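Local coordinates for uncharacterized protein (Bacteroides vulgatus, PDB 4FMR), which is of unknown function but probably binds DNA, joining an HU/IHF-like DNA-binding domain to a C-terminal domain with an Ig-like fold, at residues Ile24-Thr29 against Gly125-Lys130; Asp34-Leu39 against Val49-Met54; Asp138-Ala143 against Ser147-Arg152; Gly165-Val170 against Lys228-Thr233. All coordinates share one frame; numbering follows the deposited sequence. Where two conformers were deposited one is given.

Contact 1. Residues Ile24-Thr29 against Gly125-Lys130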
loop_
_atom_site.group_PDB
_atom_site.type_symbol
_atom_site.label_atom_id
_atom_site.label_comp_id
_atom_site.label_asym_id
_atom_site.label_seq_id
_atom_site.Cartn_x
_atom_site.Cartn_y
_atom_site.Cartn_z
ATOM N N ILE B 24 -10.872 1.402 18.554
ATOM C CA ILE B 24 -9.704 1.383 17.657
ATOM C C ILE B 24 -8.853 2.657 17.852
ATOM O O ILE B 24 -9.357 3.659 18.364
ATOM C CB ILE B 24 -10.117 1.228 16.161
ATOM C CG1 ILE B 24 -11.207 2.262 15.749
ATOM C CG2 ILE B 24 -10.538 -0.210 15.850
ATOM C CD1 ILE B 24 -11.271 2.625 14.225
ATOM N N PHE B 25 -7.580 2.627 17.395
ATOM C CA PHE B 25 -6.688 3.782 17.485
ATOM C C PHE B 25 -6.752 4.616 16.196
ATOM O O PHE B 25 -6.775 4.068 15.091
ATOM C CB PHE B 25 -5.244 3.357 17.780
ATOM C CG PHE B 25 -5.044 2.569 19.053
ATOM C CD1 PHE B 25 -5.007 3.207 20.289
ATOM C CD2 PHE B 25 -4.837 1.193 19.012
ATOM C CE1 PHE B 25 -4.798 2.476 21.466
ATOM C CE2 PHE B 25 -4.624 0.464 20.189
ATOM C CZ PHE B 25 -4.603 1.112 21.408
ATOM N N GLN B 26 -6.822 5.939 16.359
ATOM C CA GLN B 26 -6.888 6.905 15.273
ATOM C C GLN B 26 -5.749 7.874 15.410
ATOM O O GLN B 26 -5.709 8.599 16.396
ATOM C CB GLN B 26 -8.242 7.653 15.267
ATOM C CG GLN B 26 -8.347 8.732 14.174
ATOM C CD GLN B 26 -9.360 9.818 14.449
ATOM O OE1 GLN B 26 -9.348 10.493 15.480
ATOM N NE2 GLN B 26 -10.162 10.114 13.459
ATOM N N LEU B 27 -4.844 7.919 14.407
ATOM C CA LEU B 27 -3.706 8.837 14.419
ATOM C C LEU B 27 -4.174 10.279 14.412
ATOM O O LEU B 27 -5.092 10.630 13.681
ATOM C CB LEU B 27 -2.757 8.591 13.215
ATOM C CG LEU B 27 -1.509 9.527 13.055
ATOM C CD1 LEU B 27 -0.487 9.310 14.161
ATOM C CD2 LEU B 27 -0.853 9.356 11.682
ATOM N N GLU B 28 -3.551 11.091 15.266
ATOM C CA GLU B 28 -3.707 12.533 15.313
ATOM C C GLU B 28 -2.624 13.046 14.374
ATOM O O GLU B 28 -1.437 13.039 14.739
ATOM C CB GLU B 28 -3.594 13.048 16.759
ATOM C CG GLU B 28 -3.929 14.520 16.926
ATOM C CD GLU B 28 -3.653 15.107 18.297
ATOM O OE1 GLU B 28 -2.521 14.936 18.809
ATOM O OE2 GLU B 28 -4.550 15.796 18.833
ATOM N N THR B 29 -3.011 13.353 13.118
ATOM C CA THR B 29 -2.078 13.765 12.064
ATOM C C THR B 29 -1.453 15.135 12.398
ATOM O O THR B 29 -2.153 16.074 12.787
ATOM C CB THR B 29 -2.752 13.757 10.691
ATOM O OG1 THR B 29 -3.611 12.619 10.616
ATOM C CG2 THR B 29 -1.733 13.691 9.536
ATOM N N GLY B 125 -6.439 8.953 24.866
ATOM C CA GLY B 125 -7.750 8.539 25.345
ATOM C C GLY B 125 -8.802 8.739 24.272
ATOM O O GLY B 125 -8.496 8.639 23.079
ATOM N N GLU B 126 -10.049 9.029 24.687
ATOM C CA GLU B 126 -11.155 9.282 23.761
ATOM C C GLU B 126 -11.164 10.743 23.352
ATOM O O GLU B 126 -10.701 11.588 24.122
ATOM C CB GLU B 126 -12.499 8.878 24.374
ATOM C CG GLU B 126 -12.738 7.380 24.306
ATOM C CD GLU B 126 -13.983 6.881 25.010
ATOM O OE1 GLU B 126 -15.097 7.335 24.662
ATOM O OE2 GLU B 126 -13.843 5.995 25.883
ATOM N N ARG B 127 -11.660 11.034 22.130
ATOM C CA ARG B 127 -11.750 12.391 21.573
ATOM C C ARG B 127 -12.619 13.281 22.490
ATOM O O ARG B 127 -13.621 12.801 23.029
ATOM C CB ARG B 127 -12.284 12.379 20.125
ATOM C CG ARG B 127 -11.332 11.684 19.150
ATOM C CD ARG B 127 -11.560 12.003 17.686
ATOM N NE ARG B 127 -11.229 13.390 17.355
ATOM C CZ ARG B 127 -10.973 13.833 16.127
ATOM N NH1 ARG B 127 -10.977 12.994 15.094
ATOM N NH2 ARG B 127 -10.708 15.116 15.920
ATOM N N PRO B 128 -12.201 14.546 22.741
ATOM C CA PRO B 128 -12.944 15.399 23.698
ATOM C C PRO B 128 -14.413 15.661 23.335
ATOM O O PRO B 128 -15.254 15.724 24.243
ATOM C CB PRO B 128 -12.165 16.721 23.674
ATOM C CG PRO B 128 -10.799 16.356 23.187
ATOM C CD PRO B 128 -11.007 15.241 22.215
ATOM N N THR B 129 -14.710 15.834 22.032
ATOM C CA THR B 129 -16.052 16.139 21.529
ATOM C C THR B 129 -16.681 14.924 20.834
ATOM O O THR B 129 -15.961 14.032 20.380
ATOM C CB THR B 129 -15.999 17.351 20.567
ATOM O OG1 THR B 129 -17.330 17.738 20.218
ATOM C CG2 THR B 129 -15.170 17.091 19.300
ATOM N N LYS B 130 -18.023 14.903 20.746
ATOM C CA LYS B 130 -18.752 13.840 20.053
ATOM C C LYS B 130 -19.172 14.328 18.632
ATOM O O LYS B 130 -20.294 14.096 18.183
ATOM C CB LYS B 130 -19.959 13.345 20.886
ATOM C CG LYS B 130 -19.593 12.237 21.891
ATOM C CD LYS B 130 -19.190 10.918 21.191
ATOM C CE LYS B 130 -18.542 9.905 22.105
ATOM N NZ LYS B 130 -18.097 8.698 21.355
#

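Contact 2. Residues Asp34-Leu39 against Val49-Met54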
loop_
_atom_site.group_PDB
_atom_site.type_symbol
_atom_site.label_atom_id
_atom_site.label_comp_id
_atom_site.label_asym_id
_atom_site.label_seq_id
_atom_site.Cartn_x
_atom_site.Cartn_y
_atom_site.Cartn_z
ATOM N N ASP B 34 5.387 17.402 1.256
ATOM C CA ASP B 34 5.612 17.048 -0.140
ATOM C C ASP B 34 7.110 17.048 -0.418
ATOM O O ASP B 34 7.890 17.207 0.519
ATOM C CB ASP B 34 4.858 18.021 -1.073
ATOM C CG ASP B 34 5.178 19.501 -0.864
ATOM O OD1 ASP B 34 6.121 19.811 -0.083
ATOM O OD2 ASP B 34 4.464 20.347 -1.441
ATOM N N LYS B 35 7.503 16.939 -1.699
ATOM C CA LYS B 35 8.902 16.883 -2.137
ATOM C C LYS B 35 9.689 18.113 -1.740
ATOM O O LYS B 35 10.860 17.971 -1.384
ATOM C CB LYS B 35 9.010 16.677 -3.653
ATOM C CG LYS B 35 8.897 15.202 -4.019
ATOM C CD LYS B 35 9.276 14.908 -5.477
ATOM C CE LYS B 35 8.076 14.848 -6.382
ATOM N NZ LYS B 35 8.447 14.449 -7.763
ATOM N N GLU B 36 9.054 19.307 -1.769
ATOM C CA GLU B 36 9.699 20.568 -1.422
ATOM C C GLU B 36 10.165 20.565 0.036
ATOM O O GLU B 36 11.294 20.941 0.291
ATOM C CB GLU B 36 8.766 21.770 -1.681
ATOM C CG GLU B 36 9.514 23.087 -1.516
ATOM C CD GLU B 36 8.751 24.398 -1.400
ATOM O OE1 GLU B 36 7.539 24.386 -1.080
ATOM O OE2 GLU B 36 9.409 25.453 -1.544
ATOM N N ILE B 37 9.319 20.135 0.976
ATOM C CA ILE B 37 9.658 20.092 2.407
ATOM C C ILE B 37 10.725 18.986 2.665
ATOM O O ILE B 37 11.693 19.222 3.403
ATOM C CB ILE B 37 8.365 19.904 3.260
ATOM C CG1 ILE B 37 7.444 21.153 3.109
ATOM C CG2 ILE B 37 8.697 19.661 4.739
ATOM C CD1 ILE B 37 5.904 20.826 3.167
ATOM N N ILE B 38 10.555 17.807 2.020
ATOM C CA ILE B 38 11.492 16.683 2.099
ATOM C C ILE B 38 12.873 17.176 1.715
ATOM O O ILE B 38 13.800 16.975 2.476
ATOM C CB ILE B 38 11.035 15.477 1.226
ATOM C CG1 ILE B 38 9.770 14.830 1.809
ATOM C CG2 ILE B 38 12.177 14.435 1.047
ATOM C CD1 ILE B 38 9.052 13.881 0.884
ATOM N N LEU B 39 13.003 17.861 0.582
ATOM C CA LEU B 39 14.280 18.408 0.100
ATOM C C LEU B 39 14.864 19.424 1.077
ATOM O O LEU B 39 16.068 19.409 1.314
ATOM C CB LEU B 39 14.097 19.054 -1.290
ATOM C CG LEU B 39 14.048 18.063 -2.463
ATOM C CD1 LEU B 39 13.532 18.737 -3.727
ATOM C CD2 LEU B 39 15.408 17.413 -2.690
ATOM N N VAL B 49 25.203 18.460 1.226
ATOM C CA VAL B 49 24.508 18.210 -0.045
ATOM C C VAL B 49 24.010 19.531 -0.667
ATOM O O VAL B 49 23.639 20.469 0.048
ATOM C CB VAL B 49 23.323 17.176 0.068
ATOM C CG1 VAL B 49 23.793 15.819 0.600
ATOM C CG2 VAL B 49 22.134 17.705 0.883
ATOM N N ARG B 50 23.994 19.576 -2.008
ATOM C CA ARG B 50 23.459 20.682 -2.802
ATOM C C ARG B 50 21.996 20.333 -3.120
ATOM O O ARG B 50 21.725 19.244 -3.626
ATOM C CB ARG B 50 24.318 20.909 -4.072
ATOM C CG ARG B 50 23.817 22.029 -4.985
ATOM C CD ARG B 50 24.757 22.310 -6.150
ATOM N NE ARG B 50 24.227 23.373 -7.006
ATOM C CZ ARG B 50 24.399 24.677 -6.793
ATOM N NH1 ARG B 50 25.108 25.101 -5.748
ATOM N NH2 ARG B 50 23.860 25.566 -7.615
ATOM N N ARG B 51 21.055 21.223 -2.763
ATOM C CA ARG B 51 19.613 21.004 -2.918
ATOM C C ARG B 51 19.203 20.690 -4.381
ATOM O O ARG B 51 18.362 19.821 -4.593
ATOM C CB ARG B 51 18.840 22.229 -2.417
ATOM C CG ARG B 51 17.391 21.883 -2.114
ATOM C CD ARG B 51 16.589 23.126 -1.840
ATOM N NE ARG B 51 15.195 22.828 -1.493
ATOM C CZ ARG B 51 14.226 22.600 -2.375
ATOM N NH1 ARG B 51 14.497 22.559 -3.670
ATOM N NH2 ARG B 51 12.983 22.386 -1.965
ATOM N N GLU B 52 19.795 21.389 -5.367
ATOM C CA GLU B 52 19.521 21.205 -6.800
ATOM C C GLU B 52 19.935 19.798 -7.259
ATOM O O GLU B 52 19.249 19.212 -8.099
ATOM C CB GLU B 52 20.250 22.268 -7.653
ATOM C CG GLU B 52 19.792 23.708 -7.438
ATOM C CD GLU B 52 20.179 24.439 -6.157
ATOM O OE1 GLU B 52 21.007 23.920 -5.370
ATOM O OE2 GLU B 52 19.637 25.550 -5.946
ATOM N N THR B 53 21.054 19.265 -6.708
ATOM C CA THR B 53 21.563 17.929 -7.021
ATOM C C THR B 53 20.620 16.880 -6.427
ATOM O O THR B 53 20.350 15.856 -7.068
ATOM C CB THR B 53 23.021 17.766 -6.517
ATOM O OG1 THR B 53 23.801 18.788 -7.130
ATOM C CG2 THR B 53 23.631 16.405 -6.886
HETATM N N MSE B 54 20.112 17.149 -5.207
HETATM C CA MSE B 54 19.183 16.265 -4.517
HETATM C C MSE B 54 17.854 16.214 -5.249
HETATM O O MSE B 54 17.299 15.136 -5.382
HETATM C CB MSE B 54 18.992 16.731 -3.070
HETATM C CG MSE B 54 20.268 16.664 -2.214
HETATM SE SE MSE B 54 20.924 14.837 -1.963
HETATM C CE MSE B 54 22.066 14.615 -3.573
#

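Contact 3. Residues Asp138-Ala143 against Ser147-Arg152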
loop_
_atom_site.group_PDB
_atom_site.type_symbol
_atom_site.label_atom_id
_atom_site.label_comp_id
_atom_site.label_asym_id
_atom_site.label_seq_id
_atom_site.Cartn_x
_atom_site.Cartn_y
_atom_site.Cartn_z
ATOM N N ASP B 138 -12.532 4.338 0.736
ATOM C CA ASP B 138 -12.598 4.597 -0.691
ATOM C C ASP B 138 -13.321 3.446 -1.354
ATOM O O ASP B 138 -12.969 2.297 -1.090
ATOM C CB ASP B 138 -11.198 4.795 -1.290
ATOM C CG ASP B 138 -11.268 5.334 -2.706
ATOM O OD1 ASP B 138 -11.843 6.416 -2.896
ATOM O OD2 ASP B 138 -10.821 4.637 -3.630
ATOM N N ALA B 139 -14.336 3.738 -2.198
ATOM C CA ALA B 139 -15.155 2.708 -2.838
ATOM C C ALA B 139 -14.382 1.941 -3.901
ATOM O O ALA B 139 -14.517 0.728 -3.996
ATOM C CB ALA B 139 -16.404 3.327 -3.450
ATOM N N THR B 140 -13.549 2.638 -4.663
ATOM C CA THR B 140 -12.778 2.084 -5.774
ATOM C C THR B 140 -11.679 1.158 -5.294
ATOM O O THR B 140 -11.584 0.063 -5.834
ATOM C CB THR B 140 -12.212 3.222 -6.615
ATOM O OG1 THR B 140 -13.321 3.975 -7.069
ATOM C CG2 THR B 140 -11.421 2.741 -7.817
ATOM N N THR B 141 -10.845 1.579 -4.323
ATOM C CA THR B 141 -9.693 0.778 -3.878
ATOM C C THR B 141 -9.990 -0.009 -2.597
ATOM O O THR B 141 -9.240 -0.932 -2.275
ATOM C CB THR B 141 -8.463 1.691 -3.641
ATOM O OG1 THR B 141 -8.721 2.524 -2.516
ATOM C CG2 THR B 141 -8.095 2.561 -4.865
ATOM N N ARG B 142 -11.042 0.398 -1.837
ATOM C CA ARG B 142 -11.438 -0.142 -0.531
ATOM C C ARG B 142 -10.374 0.229 0.550
ATOM O O ARG B 142 -10.459 -0.258 1.681
ATOM C CB ARG B 142 -11.724 -1.674 -0.566
ATOM C CG ARG B 142 -12.875 -2.066 -1.501
ATOM C CD ARG B 142 -14.209 -1.438 -1.123
ATOM N NE ARG B 142 -15.132 -1.392 -2.264
ATOM C CZ ARG B 142 -16.423 -1.074 -2.185
ATOM N NH1 ARG B 142 -16.974 -0.779 -1.012
ATOM N NH2 ARG B 142 -17.176 -1.059 -3.276
ATOM N N ALA B 143 -9.445 1.167 0.238
ATOM C CA ALA B 143 -8.449 1.641 1.211
ATOM C C ALA B 143 -9.141 2.378 2.374
ATOM O O ALA B 143 -10.201 2.991 2.177
ATOM C CB ALA B 143 -7.439 2.556 0.543
ATOM N N SER B 147 -6.911 7.639 1.760
ATOM C CA SER B 147 -6.563 7.842 0.366
ATOM C C SER B 147 -7.878 7.655 -0.400
ATOM O O SER B 147 -8.714 6.851 0.019
ATOM C CB SER B 147 -5.456 6.897 -0.095
ATOM O OG SER B 147 -5.921 5.560 -0.073
ATOM N N ALA B 148 -8.103 8.441 -1.454
ATOM C CA ALA B 148 -9.372 8.432 -2.167
ATOM C C ALA B 148 -9.186 8.625 -3.672
ATOM O O ALA B 148 -8.127 9.053 -4.119
ATOM C CB ALA B 148 -10.267 9.535 -1.609
ATOM N N THR B 149 -10.220 8.297 -4.434
ATOM C CA THR B 149 -10.228 8.399 -5.898
ATOM C C THR B 149 -11.181 9.532 -6.353
ATOM O O THR B 149 -12.366 9.493 -6.033
ATOM C CB THR B 149 -10.643 7.038 -6.516
ATOM O OG1 THR B 149 -9.864 5.974 -5.942
ATOM C CG2 THR B 149 -10.486 7.021 -8.025
ATOM N N ALA B 150 -10.658 10.515 -7.105
ATOM C CA ALA B 150 -11.439 11.619 -7.694
ATOM C C ALA B 150 -12.470 11.060 -8.659
ATOM O O ALA B 150 -12.185 10.089 -9.339
ATOM C CB ALA B 150 -10.519 12.601 -8.421
ATOM N N GLY B 151 -13.667 11.636 -8.665
ATOM C CA GLY B 151 -14.767 11.186 -9.515
ATOM C C GLY B 151 -15.439 9.927 -9.019
ATOM O O GLY B 151 -16.273 9.364 -9.729
ATOM N N ARG B 152 -15.075 9.460 -7.810
ATOM C CA ARG B 152 -15.607 8.224 -7.244
ATOM C C ARG B 152 -16.093 8.455 -5.807
ATOM O O ARG B 152 -15.915 9.542 -5.258
ATOM C CB ARG B 152 -14.544 7.106 -7.314
ATOM C CG ARG B 152 -14.251 6.592 -8.740
ATOM C CD ARG B 152 -15.423 5.825 -9.350
ATOM N NE ARG B 152 -15.151 5.347 -10.709
ATOM C CZ ARG B 152 -14.587 4.177 -10.995
ATOM N NH1 ARG B 152 -14.205 3.358 -10.023
ATOM N NH2 ARG B 152 -14.380 3.826 -12.259
HETATM O O HOH W 1 -7.118 4.662 -2.309
HETATM O O HOH W 2 -9.479 5.653 2.524
#

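Contact 4. Residues Gly165-Val170 against Lys228-Thr233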
loop_
_atom_site.group_PDB
_atom_site.type_symbol
_atom_site.label_atom_id
_atom_site.label_comp_id
_atom_site.label_asym_id
_atom_site.label_seq_id
_atom_site.Cartn_x
_atom_site.Cartn_y
_atom_site.Cartn_z
ATOM N N GLY B 165 -28.985 22.228 8.083
ATOM C CA GLY B 165 -29.008 23.657 8.346
ATOM C C GLY B 165 -29.182 24.540 7.127
ATOM O O GLY B 165 -28.796 24.181 6.012
ATOM N N THR B 166 -29.736 25.731 7.367
ATOM C CA THR B 166 -30.038 26.778 6.382
ATOM C C THR B 166 -28.795 27.563 5.924
ATOM O O THR B 166 -28.762 28.043 4.788
ATOM C CB THR B 166 -31.043 27.768 6.990
ATOM O OG1 THR B 166 -30.518 28.276 8.225
ATOM C CG2 THR B 166 -32.416 27.140 7.217
ATOM N N ASP B 167 -27.807 27.727 6.812
ATOM C CA ASP B 167 -26.600 28.496 6.533
ATOM C C ASP B 167 -25.893 28.005 5.234
ATOM O O ASP B 167 -25.699 26.796 5.052
ATOM C CB ASP B 167 -25.638 28.435 7.730
ATOM C CG ASP B 167 -24.551 29.481 7.715
ATOM O OD1 ASP B 167 -23.705 29.447 6.793
ATOM O OD2 ASP B 167 -24.494 30.283 8.670
ATOM N N PRO B 168 -25.519 28.953 4.332
ATOM C CA PRO B 168 -24.868 28.566 3.062
ATOM C C PRO B 168 -23.483 27.913 3.223
ATOM O O PRO B 168 -23.024 27.299 2.256
ATOM C CB PRO B 168 -24.731 29.898 2.311
ATOM C CG PRO B 168 -25.752 30.815 2.952
ATOM C CD PRO B 168 -25.743 30.415 4.392
ATOM N N SER B 169 -22.820 28.032 4.406
ATOM C CA SER B 169 -21.497 27.421 4.658
ATOM C C SER B 169 -21.593 25.888 4.931
ATOM O O SER B 169 -20.588 25.197 4.835
ATOM C CB SER B 169 -20.801 28.100 5.834
ATOM O OG SER B 169 -21.529 27.905 7.035
ATOM N N VAL B 170 -22.789 25.382 5.276
ATOM C CA VAL B 170 -23.073 23.978 5.596
ATOM C C VAL B 170 -22.741 23.098 4.364
ATOM O O VAL B 170 -23.058 23.460 3.238
ATOM C CB VAL B 170 -24.558 23.865 6.066
ATOM C CG1 VAL B 170 -25.133 22.467 5.924
ATOM C CG2 VAL B 170 -24.733 24.394 7.487
ATOM N N LYS B 228 -27.588 27.406 15.990
ATOM C CA LYS B 228 -27.690 28.731 15.369
ATOM C C LYS B 228 -26.469 28.950 14.458
ATOM O O LYS B 228 -26.611 29.356 13.298
ATOM C CB LYS B 228 -27.797 29.833 16.453
ATOM C CG LYS B 228 -27.982 31.249 15.898
ATOM C CD LYS B 228 -27.674 32.347 16.924
ATOM C CE LYS B 228 -26.190 32.593 17.121
ATOM N NZ LYS B 228 -25.939 33.684 18.099
ATOM N N THR B 229 -25.284 28.599 14.981
ATOM C CA THR B 229 -23.995 28.755 14.315
ATOM C C THR B 229 -23.484 27.378 13.845
ATOM O O THR B 229 -23.517 26.428 14.637
ATOM C CB THR B 229 -23.041 29.448 15.305
ATOM O OG1 THR B 229 -23.631 30.687 15.723
ATOM C CG2 THR B 229 -21.640 29.676 14.744
ATOM N N PRO B 230 -22.979 27.252 12.585
ATOM C CA PRO B 230 -22.454 25.953 12.136
ATOM C C PRO B 230 -21.112 25.604 12.779
ATOM O O PRO B 230 -20.317 26.489 13.113
ATOM C CB PRO B 230 -22.294 26.122 10.613
ATOM C CG PRO B 230 -22.883 27.436 10.267
ATOM C CD PRO B 230 -22.864 28.264 11.515
ATOM N N ARG B 231 -20.865 24.294 12.953
ATOM C CA ARG B 231 -19.610 23.806 13.518
ATOM C C ARG B 231 -18.940 22.924 12.455
ATOM O O ARG B 231 -19.607 22.449 11.531
ATOM C CB ARG B 231 -19.800 23.097 14.882
ATOM C CG ARG B 231 -20.783 21.922 14.892
ATOM C CD ARG B 231 -20.812 21.254 16.257
ATOM N NE ARG B 231 -21.594 20.020 16.233
ATOM C CZ ARG B 231 -21.790 19.231 17.283
ATOM N NH1 ARG B 231 -21.263 19.538 18.462
ATOM N NH2 ARG B 231 -22.514 18.128 17.164
ATOM N N SER B 232 -17.621 22.759 12.569
ATOM C CA SER B 232 -16.776 22.066 11.608
ATOM C C SER B 232 -15.861 21.082 12.248
ATOM O O SER B 232 -15.344 21.330 13.339
ATOM C CB SER B 232 -15.915 23.072 10.845
ATOM O OG SER B 232 -16.738 23.910 10.056
ATOM N N THR B 233 -15.631 19.973 11.538
ATOM C CA THR B 233 -14.701 18.929 11.919
ATOM C C THR B 233 -13.989 18.538 10.620
ATOM O O THR B 233 -14.570 18.592 9.524
ATOM C CB THR B 233 -15.370 17.786 12.696
ATOM O OG1 THR B 233 -14.317 17.019 13.274
ATOM C CG2 THR B 233 -16.282 16.885 11.824
#

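Contact 1. Residues Ile24-Thr29 against Gly125-Lys130
Gln26 and Arg127 are the two residues that meet here, the ends of their side chains reaching over a backbone gap of 9.7 Å between Gln26 CA and Arg127 CA. The tight spot is small. Gln26 OE1 sits 3.0 Å from Arg127 NH1, oblique to the guanidinium, and Gln26 OE1 also lies 3.5 Å from Arg127 CD. The amide and guanidinium planes are turned 62° apart, and the two side chains cross at about a right angle. With CG opposite the backbone N (chi1 178°) and the chain extended beyond it, the Gln26 amide is carried well out from the strand. Arg127 bends at chi3 to bring NH1 up to it. The amide nitrogen, Gln26 NE2, is 3.4 Å from Arg127 NH1, but both are donors; NE2 instead gives its hydrogen bond to Gly134 O. Gln26 is buried, whereas Arg127 is partly exposed and makes a cation-pi contact with Trp9.

This single touch accounts for all of the 80 Å² buried between the segments. Elsewhere they stay apart: Glu28 OE2 remains 6.8 Å from Arg127 NH2. The intervening strand 4-12 explains the spacing, since Gln26 bonds through its backbone to Trp9 and Gly125 to Leu10. In this three-stranded mixed sheet, a glutamine of edge strand 23-27 is met by an arginine just past the end of the other edge strand, 119-126, across central strand 4-12.

Contact 2. Residues Asp34-Leu39 against Val49-Met54
Arg51 reaches across to Leu39 and Glu36, laying its guanidinium over the side of helix 35-45. Leu39 CB lies 3.5 Å above one face of that group, offset toward the rim, and Leu39 CD1 comes to 3.9 Å from Arg51 NH1. Near the guanidinium plane, at the edge, Arg51 NH2 gives a weak hydrogen bond to Glu36 O, 3.2 Å long and bent to 129° at the hydrogen. Glu36 CG rests 3.6 Å from the same Arg51 NH2. The Glu36 carboxylate, however, stands almost perpendicular to the guanidinium, with Glu36 OE2 4.7 Å from Arg51 NH2; the ionic partner of Arg51 is Asp40, which takes NE in a salt bridge. Deeper in, Leu39 CD2 packs on Met54 CB at 3.7 Å, while the selenomethionine side chain bends at chi2 and chi3 and leads its end away.

Arg51 runs straight from CG to NE with CG turned opposite the backbone N (chi1 -161°), spanning the gap between helices. Asp34 caps the first helix, its OD1 accepting a weak bond from Ile37 N. Beyond Leu39 lie Ala55 and Ile58 of helix 51-70, and Met54 packs on Gly57 of the second subunit. Here two consecutive helices, 35-45 and 51-70, pack as a helical hairpin beside the subunit interface, consistent with the dimeric HU/IHF-like fold.

Contact 3. Residues Asp138-Ala143 against Ser147-Arg152
Asp138 reaches across to Thr149 and, through an Asx motif, also holds its own loop in this Ig-like domain, where strand 132-138 leads into strand 147-149. Both carboxylate oxygens are used. Asp138 OD1 accepts from Thr149 N at 2.9 Å, the donor approaching from above the carboxylate plane. Asp138 OD2 takes two further donors from opposite faces of that plane: the hydroxyl Thr149 OG1 at 2.8 Å on the syn side, and the backbone N of Thr141 at 3.1 Å on the anti side. Three N-H or O-H groups thus fix the rotation of a buried carboxylate, and so many donors would probably favour its charged form.

Farther along the loop, Thr141 OG1 accepts from Ala143 N in an ST turn and shares a water with Ser147 OG, to which that water donates. Ser147 OG is also hydrogen-bonded to Asp145. A second water donates to Ser147 O and, weakly, to Ala143 O, tying the two backbones together, while Ala143 CB touches Ser147 OG at 3.4 Å.

At the other end Arg152 folds back from the type II turn Thr149-Arg152, a bend at chi2 (-68°) turning its guanidinium toward Thr140. The resulting bond is doubtful as a permanent link, since Arg152 was modelled in two conformers; in the one given, Arg152 NH1 donates to Thr140 OG1 at 3.1 Å, with an N-H...O angle of 145°.

Contact 4. Residues Gly165-Val170 against Lys228-Thr233
An Asx turn at Asp167, within the loop that leads into strand 171-176, forms the surface on which Pro230 packs just ahead of strand 231-240. The proline touches it chiefly through the outer corner of its ring: Pro230 CG lies 3.6 Å from Asp167 OD2 and 3.5 Å from Ser169 OG. Deeper in, Val170 CG2 makes a looser apolar contact with Pro230 CB at 4.3 Å. No hydrogen bond runs directly between the segments; they meet by van der Waals packing, and Gln218 takes Asp167 N and, weakly, Lys228 O.

This is a meeting of loop and strand start in the Ig-like domain, at a sheet where strand 209-217 lies between 171-176 and 231-240; Thr216 of that middle strand touches both Ser169 and Pro230. Within the loop, Asp167 OD1 uses its anti lone pair for Ser169 N, 2.9 Å away in a nearly straight bond (166°), and receives Ser169 OG at 2.7 Å from above the carboxylate plane. With OG set between the backbone N and carbonyl carbon (chi1 64°), the serine hydroxyl can reach back to that oxygen. A type I turn from Asp167 to Val170 is closed by Val170 N bonding to Asp167 O.

How the contacts relate
Along the chain, both segments of contact 2 fall between the two of contact 1; contacts 3 and 4 follow in series. Contact 2 stands apart in the helices, its centre about 34 Å from that of contact 1 and about 41 Å from that of contact 4. Contacts 3 and 4 both belong to the Ig-like domain, centres about 27 Å apart, and reach one sheet through neighbouring strands 147-149 and 231-240. Contact 1 comes within about 5 Å of contact 4 at their nearest atoms, consistent with a DNA-binding-like part and a distinct C-terminal domain that meet there. Contacts 1, 2 and, through Ser147, contact 3 touch the second subunit; contact 4 does not.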